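Local structure of oxidoreductase, NAD-binding/iron-sulfur cluster-binding protein (Nitratireductor pacificus pht-3B, 6ZXU) at residues Asn109-Ala114 and Ser120-Cys125. The protein is a reductive dehalogenase that binds cobalamin and two 4Fe-4S clusters and probably removes halogens from organic substrates. Residues are numbered along the deposited sequence; the frame is centred on the assembly and turned at random.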
loop_
_atom_site.group_PDB
_atom_site.type_symbol
_atom_site.label_atom_id
_atom_site.label_comp_id
_atom_site.label_asym_id
_atom_site.label_seq_id
_atom_site.Cartn_x
_atom_site.Cartn_y
_atom_site.Cartn_z
ATOM N N ASN A 109 -5.126 8.909 -18.326
ATOM C CA ASN A 109 -5.455 8.979 -16.890
ATOM C C ASN A 109 -6.057 7.726 -16.349
ATOM O O ASN A 109 -5.722 7.280 -15.281
ATOM C CB ASN A 109 -6.318 10.175 -16.613
ATOM C CG ASN A 109 -6.914 10.148 -15.224
ATOM O OD1 ASN A 109 -8.028 9.673 -15.048
ATOM N ND2 ASN A 109 -6.176 10.703 -14.252
ATOM N N LEU A 110 -6.959 7.133 -17.094
ATOM C CA LEU A 110 -7.636 5.974 -16.604
ATOM C C LEU A 110 -6.736 4.730 -16.682
ATOM O O LEU A 110 -6.802 3.845 -15.840
ATOM C CB LEU A 110 -8.902 5.785 -17.390
ATOM C CG LEU A 110 -10.000 4.947 -16.849
ATOM C CD1 LEU A 110 -10.435 5.400 -15.471
ATOM C CD2 LEU A 110 -11.189 4.943 -17.847
ATOM N N LYS A 111 -5.904 4.647 -17.723
ATOM C CA LYS A 111 -4.886 3.589 -17.785
ATOM C C LYS A 111 -3.853 3.702 -16.676
ATOM O O LYS A 111 -3.530 2.746 -16.059
ATOM C CB LYS A 111 -4.146 3.635 -19.119
ATOM C CG LYS A 111 -4.933 3.109 -20.284
ATOM C CD LYS A 111 -4.060 3.312 -21.550
ATOM C CE LYS A 111 -4.299 2.187 -22.492
ATOM N NZ LYS A 111 -3.493 2.505 -23.713
ATOM N N ALA A 112 -3.417 4.916 -16.388
ATOM C CA ALA A 112 -2.506 5.169 -15.279
ATOM C C ALA A 112 -3.149 4.830 -13.929
ATOM O O ALA A 112 -2.473 4.319 -13.018
ATOM C CB ALA A 112 -2.053 6.620 -15.286
ATOM N N SER A 113 -4.442 4.988 -13.835
ATOM C CA SER A 113 -5.192 4.623 -12.635
ATOM C C SER A 113 -5.180 3.150 -12.446
ATOM O O SER A 113 -5.046 2.699 -11.306
ATOM C CB SER A 113 -6.645 5.148 -12.676
ATOM O OG SER A 113 -6.722 6.551 -12.780
ATOM N N ALA A 114 -5.393 2.371 -13.513
ATOM C CA ALA A 114 -5.399 0.950 -13.404
ATOM C C ALA A 114 -4.037 0.372 -13.008
ATOM O O ALA A 114 -3.952 -0.537 -12.196
ATOM C CB ALA A 114 -5.905 0.345 -14.676
ATOM N N SER A 120 -1.854 -5.558 -14.393
ATOM C CA SER A 120 -0.667 -6.008 -15.116
ATOM C C SER A 120 -0.569 -5.408 -16.515
ATOM O O SER A 120 0.524 -5.117 -17.003
ATOM C CB SER A 120 -0.628 -7.580 -15.210
ATOM O OG SER A 120 -0.580 -8.184 -13.894
ATOM N N MET A 121 -1.713 -5.230 -17.151
ATOM C CA MET A 121 -1.775 -4.811 -18.579
ATOM C C MET A 121 -3.149 -4.209 -18.772
ATOM O O MET A 121 -4.110 -4.723 -18.211
ATOM C CB MET A 121 -1.592 -6.047 -19.440
ATOM C CG MET A 121 -1.621 -5.833 -20.944
ATOM S SD MET A 121 -1.263 -7.351 -21.885
ATOM C CE MET A 121 0.094 -7.938 -20.920
ATOM N N VAL A 122 -3.201 -3.083 -19.427
ATOM C CA VAL A 122 -4.445 -2.332 -19.613
ATOM C C VAL A 122 -4.607 -1.930 -21.108
ATOM O O VAL A 122 -3.643 -1.608 -21.754
ATOM C CB VAL A 122 -4.462 -1.009 -18.769
ATOM C CG1 VAL A 122 -5.811 -0.345 -18.847
ATOM C CG2 VAL A 122 -4.067 -1.263 -17.302
ATOM N N GLY A 123 -5.851 -1.957 -21.604
ATOM C CA GLY A 123 -6.162 -1.435 -22.905
ATOM C C GLY A 123 -7.584 -0.920 -22.944
ATOM O O GLY A 123 -8.368 -1.120 -22.027
ATOM N N ILE A 124 -7.904 -0.218 -24.002
ATOM C CA ILE A 124 -9.246 0.374 -24.162
ATOM C C ILE A 124 -9.804 0.021 -25.545
ATOM O O ILE A 124 -9.061 -0.003 -26.550
ATOM C CB ILE A 124 -9.165 1.907 -24.037
ATOM C CG1 ILE A 124 -8.931 2.272 -22.589
ATOM C CG2 ILE A 124 -10.473 2.577 -24.502
ATOM C CD1 ILE A 124 -8.418 3.648 -22.381
ATOM N N CYS A 125 -11.075 -0.319 -25.588
ATOM C CA CYS A 125 -11.766 -0.516 -26.858
ATOM C C CYS A 125 -13.145 0.111 -26.848
ATOM O O CYS A 125 -13.679 0.489 -25.782
ATOM C CB CYS A 125 -11.865 -1.980 -27.226
ATOM S SG CYS A 125 -12.842 -3.011 -26.184
#
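Val-122 pushes both its methyls against helix 103-116, where Lys-111 and Ala-114 receive them, in an alpha-beta unit whose helix, followed after a short loop by strand 121-126, packs against one face of a four-stranded antiparallel sheet and runs back along that edge strand. The segment axes run nearly antiparallel, at 153°, and come within 8.5 Å. The tight part is apolar: Val-122 CG2 sits 3.6 Å from Ala-114 CB, while CG1, anti to the backbone N (chi1 -173°), lies 3.8 Å from Lys-111 CG. The two methyls thus meet one helical turn side by side, CG2 at the alanine methyl and CG1 alongside the start of the lysine chain. Leu-144 and Phe-146 of strand 142-149 also touch Val-122, and Leu-183 of helix 168-190 touches Ala-114.

The looser side belongs to the rest of Lys-111, which is partly exposed. No hydrogen bond joins the segments here; the chain bends at chi3 (146°) and passes over the strand, CE lying 4.1 Å from Gly-123 CA. Its NZ forms a salt bridge with Asp-246 OD2, the same oxygen that accepts the backbone N-H of Ile-124, so the aspartate ties helix to strand edge. Cutting Lys-111 back to an alanine removes the salt bridge and would probably leave Asp-246 without its positive mate and open a gap beside Val-122 CG1. Further along the strand, Ile-124 CD1 rests 4.1 Å from Lys-111 CG.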